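PDB 4R3U: 2-hydroxyisobutanoyl-CoA mutase large subunit from Aquincola tertiaricarbonis, which works with the small subunit HcmB to isomerise 2-hydroxyisobutyryl-CoA and (S)-3-hydroxybutyryl-CoA in a cobalamin-dependent reaction. Local coordinates for residues Asn248-Ser253 with Pro294-Phe299. Residues are numbered along the deposited sequence; the frame is centred on the assembly and turned at random.
Sequences NPINIS and PRLAFF. With 3HC (3-hydroxybutanoyl-coenzyme A), chain E.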
loop_
_atom_site.group_PDB
_atom_site.type_symbol
_atom_site.label_atom_id
_atom_site.label_comp_id
_atom_site.label_asym_id
_atom_site.label_seq_id
_atom_site.Cartn_x
_atom_site.Cartn_y
_atom_site.Cartn_z
ATOM N N ASN A 248 -15.601 -26.974 -2.321
ATOM C CA ASN A 248 -16.438 -25.807 -2.588
ATOM C C ASN A 248 -16.935 -25.904 -4.039
ATOM O O ASN A 248 -16.151 -25.666 -4.956
ATOM C CB ASN A 248 -15.651 -24.528 -2.332
ATOM C CG ASN A 248 -15.105 -24.458 -0.937
ATOM O OD1 ASN A 248 -15.857 -24.388 0.023
ATOM N ND2 ASN A 248 -13.787 -24.511 -0.791
ATOM N N PRO A 249 -18.203 -26.351 -4.270
ATOM C CA PRO A 249 -18.664 -26.566 -5.656
ATOM C C PRO A 249 -18.864 -25.320 -6.530
ATOM O O PRO A 249 -19.086 -25.469 -7.729
ATOM C CB PRO A 249 -19.986 -27.337 -5.473
ATOM C CG PRO A 249 -20.479 -26.904 -4.160
ATOM C CD PRO A 249 -19.260 -26.722 -3.295
ATOM N N ILE A 250 -18.845 -24.127 -5.948
ATOM C CA ILE A 250 -19.102 -22.877 -6.662
ATOM C C ILE A 250 -18.506 -21.719 -5.889
ATOM O O ILE A 250 -18.337 -21.774 -4.678
ATOM C CB ILE A 250 -20.650 -22.691 -6.820
ATOM C CG1 ILE A 250 -21.011 -21.538 -7.793
ATOM C CG2 ILE A 250 -21.372 -22.552 -5.429
ATOM C CD1 ILE A 250 -22.514 -21.423 -8.170
ATOM N N ASN A 251 -18.239 -20.663 -6.608
ATOM C CA ASN A 251 -17.864 -19.351 -6.173
ATOM C C ASN A 251 -18.841 -18.501 -6.946
ATOM O O ASN A 251 -18.664 -18.322 -8.171
ATOM C CB ASN A 251 -16.427 -19.001 -6.580
ATOM C CG ASN A 251 -15.409 -19.197 -5.497
ATOM O OD1 ASN A 251 -15.641 -19.777 -4.431
ATOM N ND2 ASN A 251 -14.242 -18.742 -5.764
ATOM N N ILE A 252 -19.950 -18.088 -6.263
ATOM C CA ILE A 252 -20.966 -17.177 -6.804
ATOM C C ILE A 252 -20.206 -15.847 -6.872
ATOM O O ILE A 252 -19.770 -15.330 -5.845
ATOM C CB ILE A 252 -22.254 -17.145 -5.940
ATOM C CG1 ILE A 252 -22.794 -18.571 -5.717
ATOM C CG2 ILE A 252 -23.324 -16.257 -6.583
ATOM C CD1 ILE A 252 -23.627 -18.803 -4.455
ATOM N N SER A 253 -19.942 -15.376 -8.090
ATOM C CA SER A 253 -19.023 -14.269 -8.348
ATOM C C SER A 253 -19.546 -12.873 -8.659
ATOM O O SER A 253 -20.443 -12.689 -9.473
ATOM C CB SER A 253 -17.972 -14.679 -9.380
ATOM O OG SER A 253 -17.575 -16.036 -9.264
ATOM N N PRO A 294 -23.733 -24.468 3.812
ATOM C CA PRO A 294 -22.430 -24.275 4.488
ATOM C C PRO A 294 -21.213 -24.272 3.551
ATOM O O PRO A 294 -20.233 -23.581 3.830
ATOM C CB PRO A 294 -22.362 -25.457 5.460
ATOM C CG PRO A 294 -23.760 -25.843 5.698
ATOM C CD PRO A 294 -24.462 -25.609 4.407
ATOM N N ARG A 295 -21.308 -25.026 2.428
ATOM C CA ARG A 295 -20.273 -25.197 1.407
ATOM C C ARG A 295 -20.330 -24.233 0.210
ATOM O O ARG A 295 -19.409 -24.224 -0.622
ATOM C CB ARG A 295 -20.183 -26.657 0.955
ATOM C CG ARG A 295 -19.322 -27.528 1.872
ATOM C CD ARG A 295 -17.846 -27.232 1.676
ATOM N NE ARG A 295 -17.081 -27.628 2.847
ATOM C CZ ARG A 295 -15.874 -27.176 3.150
ATOM N NH1 ARG A 295 -15.260 -27.598 4.240
ATOM N NH2 ARG A 295 -15.266 -26.308 2.357
ATOM N N LEU A 296 -21.380 -23.382 0.143
ATOM C CA LEU A 296 -21.465 -22.357 -0.894
ATOM C C LEU A 296 -20.379 -21.336 -0.571
ATOM O O LEU A 296 -20.012 -21.161 0.598
ATOM C CB LEU A 296 -22.844 -21.655 -0.888
ATOM C CG LEU A 296 -24.073 -22.462 -1.306
ATOM C CD1 LEU A 296 -25.345 -21.704 -0.972
ATOM C CD2 LEU A 296 -24.030 -22.805 -2.790
ATOM N N ALA A 297 -19.858 -20.672 -1.596
ATOM C CA ALA A 297 -18.804 -19.665 -1.460
ATOM C C ALA A 297 -18.967 -18.624 -2.556
ATOM O O ALA A 297 -19.713 -18.835 -3.529
ATOM C CB ALA A 297 -17.422 -20.318 -1.520
ATOM N N PHE A 298 -18.292 -17.492 -2.379
ATOM C CA PHE A 298 -18.361 -16.321 -3.264
ATOM C C PHE A 298 -16.989 -15.837 -3.716
ATOM O O PHE A 298 -15.955 -16.272 -3.195
ATOM C CB PHE A 298 -19.107 -15.186 -2.538
ATOM C CG PHE A 298 -20.531 -15.530 -2.205
ATOM C CD1 PHE A 298 -20.838 -16.281 -1.070
ATOM C CD2 PHE A 298 -21.567 -15.145 -3.042
ATOM C CE1 PHE A 298 -22.155 -16.652 -0.796
ATOM C CE2 PHE A 298 -22.892 -15.497 -2.748
ATOM C CZ PHE A 298 -23.171 -16.254 -1.636
ATOM N N PHE A 299 -16.990 -14.942 -4.698
ATOM C CA PHE A 299 -15.777 -14.333 -5.234
ATOM C C PHE A 299 -16.070 -12.871 -5.547
ATOM O O PHE A 299 -16.922 -12.555 -6.380
ATOM C CB PHE A 299 -15.264 -15.128 -6.465
ATOM C CG PHE A 299 -14.179 -14.502 -7.320
ATOM C CD1 PHE A 299 -13.140 -13.774 -6.744
ATOM C CD2 PHE A 299 -14.154 -14.707 -8.689
ATOM C CE1 PHE A 299 -12.132 -13.224 -7.525
ATOM C CE2 PHE A 299 -13.125 -14.169 -9.478
ATOM C CZ PHE A 299 -12.105 -13.452 -8.887
HETATM N N1A 3HC E . -10.007 -20.965 12.634
HETATM C C2A 3HC E . -10.213 -22.422 12.470
HETATM N N3A 3HC E . -10.281 -22.818 11.058
HETATM C C4A 3HC E . -10.151 -21.912 10.059
HETATM C C5A 3HC E . -9.970 -20.597 10.304
HETATM C C6A 3HC E . -9.922 -20.140 11.575
HETATM N N6A 3HC E . -9.745 -18.831 11.755
HETATM N N7A 3HC E . -9.868 -19.984 9.122
HETATM C C8A 3HC E . -9.975 -20.901 8.165
HETATM N N9A 3HC E . -10.181 -22.082 8.739
HETATM C C1B 3HC E . -10.366 -23.422 8.102
HETATM C C2B 3HC E . -11.634 -23.505 7.277
HETATM O O2B 3HC E . -12.761 -23.878 8.076
HETATM C C3B 3HC E . -11.279 -24.572 6.255
HETATM O O3B 3HC E . -11.442 -25.898 6.816
HETATM P P3B 3HC E . -12.155 -27.113 6.027
HETATM O O7A 3HC E . -11.301 -27.284 4.834
HETATM O O8A 3HC E . -12.061 -28.213 7.018
HETATM O O9A 3HC E . -13.518 -26.585 5.789
HETATM C C4B 3HC E . -9.792 -24.344 6.008
HETATM O O4B 3HC E . -9.272 -23.654 7.185
HETATM C C5B 3HC E . -9.561 -23.536 4.718
HETATM O O5B 3HC E . -9.941 -22.157 4.921
HETATM P P1A 3HC E . -11.141 -21.419 4.102
HETATM O O1A 3HC E . -12.155 -22.394 3.618
HETATM O O2A 3HC E . -11.602 -20.271 4.902
HETATM O O3A 3HC E . -10.212 -20.818 2.889
HETATM P P2A 3HC E . -9.993 -21.445 1.406
HETATM O O4A 3HC E . -9.034 -20.586 0.696
HETATM O O5A 3HC E . -9.735 -22.904 1.466
HETATM O O6A 3HC E . -11.440 -21.250 0.797
HETATM C CBP 3HC E . -13.214 -20.234 -0.504
HETATM C CCP 3HC E . -12.021 -19.983 0.442
HETATM C CDP 3HC E . -14.292 -20.941 0.329
HETATM C CEP 3HC E . -13.787 -18.890 -0.970
HETATM C CAP 3HC E . -12.799 -21.136 -1.716
HETATM O OAP 3HC E . -13.895 -21.521 -2.574
HETATM C C9P 3HC E . -11.554 -20.679 -2.529
HETATM O O9P 3HC E . -10.416 -21.017 -2.197
HETATM N N8P 3HC E . -11.801 -19.987 -3.652
HETATM C C7P 3HC E . -10.711 -19.564 -4.539
HETATM C C6P 3HC E . -11.273 -19.033 -5.850
HETATM C C5P 3HC E . -10.179 -18.480 -6.770
HETATM O O5P 3HC E . -8.999 -18.387 -6.421
HETATM N N4P 3HC E . -10.641 -18.121 -7.972
HETATM C C3P 3HC E . -9.781 -17.550 -8.999
HETATM C C2P 3HC E . -10.650 -16.740 -9.922
HETATM S S1P 3HC E . -9.671 -15.892 -11.199
HETATM C C1 3HC E . -11.048 -15.126 -12.069
HETATM O O1 3HC E . -12.111 -15.698 -12.305
HETATM C C2 3HC E . -10.883 -13.642 -12.444
HETATM C C3 3HC E . -10.004 -13.449 -13.682
HETATM O O3 3HC E . -8.730 -14.041 -13.453
HETATM C C4 3HC E . -10.660 -14.049 -14.935
HETATM O O HOH W 1 -13.207 -24.205 1.938
#
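Parallel beta pairing joins I252 and S253 to F298 and F299 in the wall of the TIM barrel, while N248 and R295 meet at the barrel mouth where coenzyme A enters. With N248 pairing with G206 on the other flank, residues 248-253 help close the barrel. Two main-chain bonds set the register: I252 N reaches A297 O at 2.8 Å, and F299 N reaches I252 O at 3.0 Å. The side chains of I252 and F298 lie side by side on the outer face, both touching T271 of helix 264-283; CB of I252 lies 3.6 Å from CD2 of F298, and CD1 of I252 reaches CE2 and CZ of F298, farther along the ring. Beside them, CG2 of I250 meets CD2 of L296 at 3.8 Å.

At the mouth, R295 NH2 donates to N248 OD1 (3.1 Å), with OD1 near the guanidinium plane but the donor 41° above the amide carbonyl plane; R339 holds the same oxygen. A bend at chi2 (-74°) brings CD of R295 to the N248 side, near OD1, and NH1 of R295 bonds the ribose 3'-phosphate of 3HC through O9A. One water accepts from both R295 NH2 and N248 ND2 and links them to diphosphate oxygen O1A. An alanine at R295 would probably leave the 3'-phosphate without this cationic partner and the bridging water less firmly fixed.

S253 and F299 occupy the inner face. The serine OG donates to N251 O at 2.8 Å and sits at the edge of the F299 ring. The far end of that ring reaches the substrate, with CE2 of F299 3.4 Å from thioester oxygen O1 of 3HC.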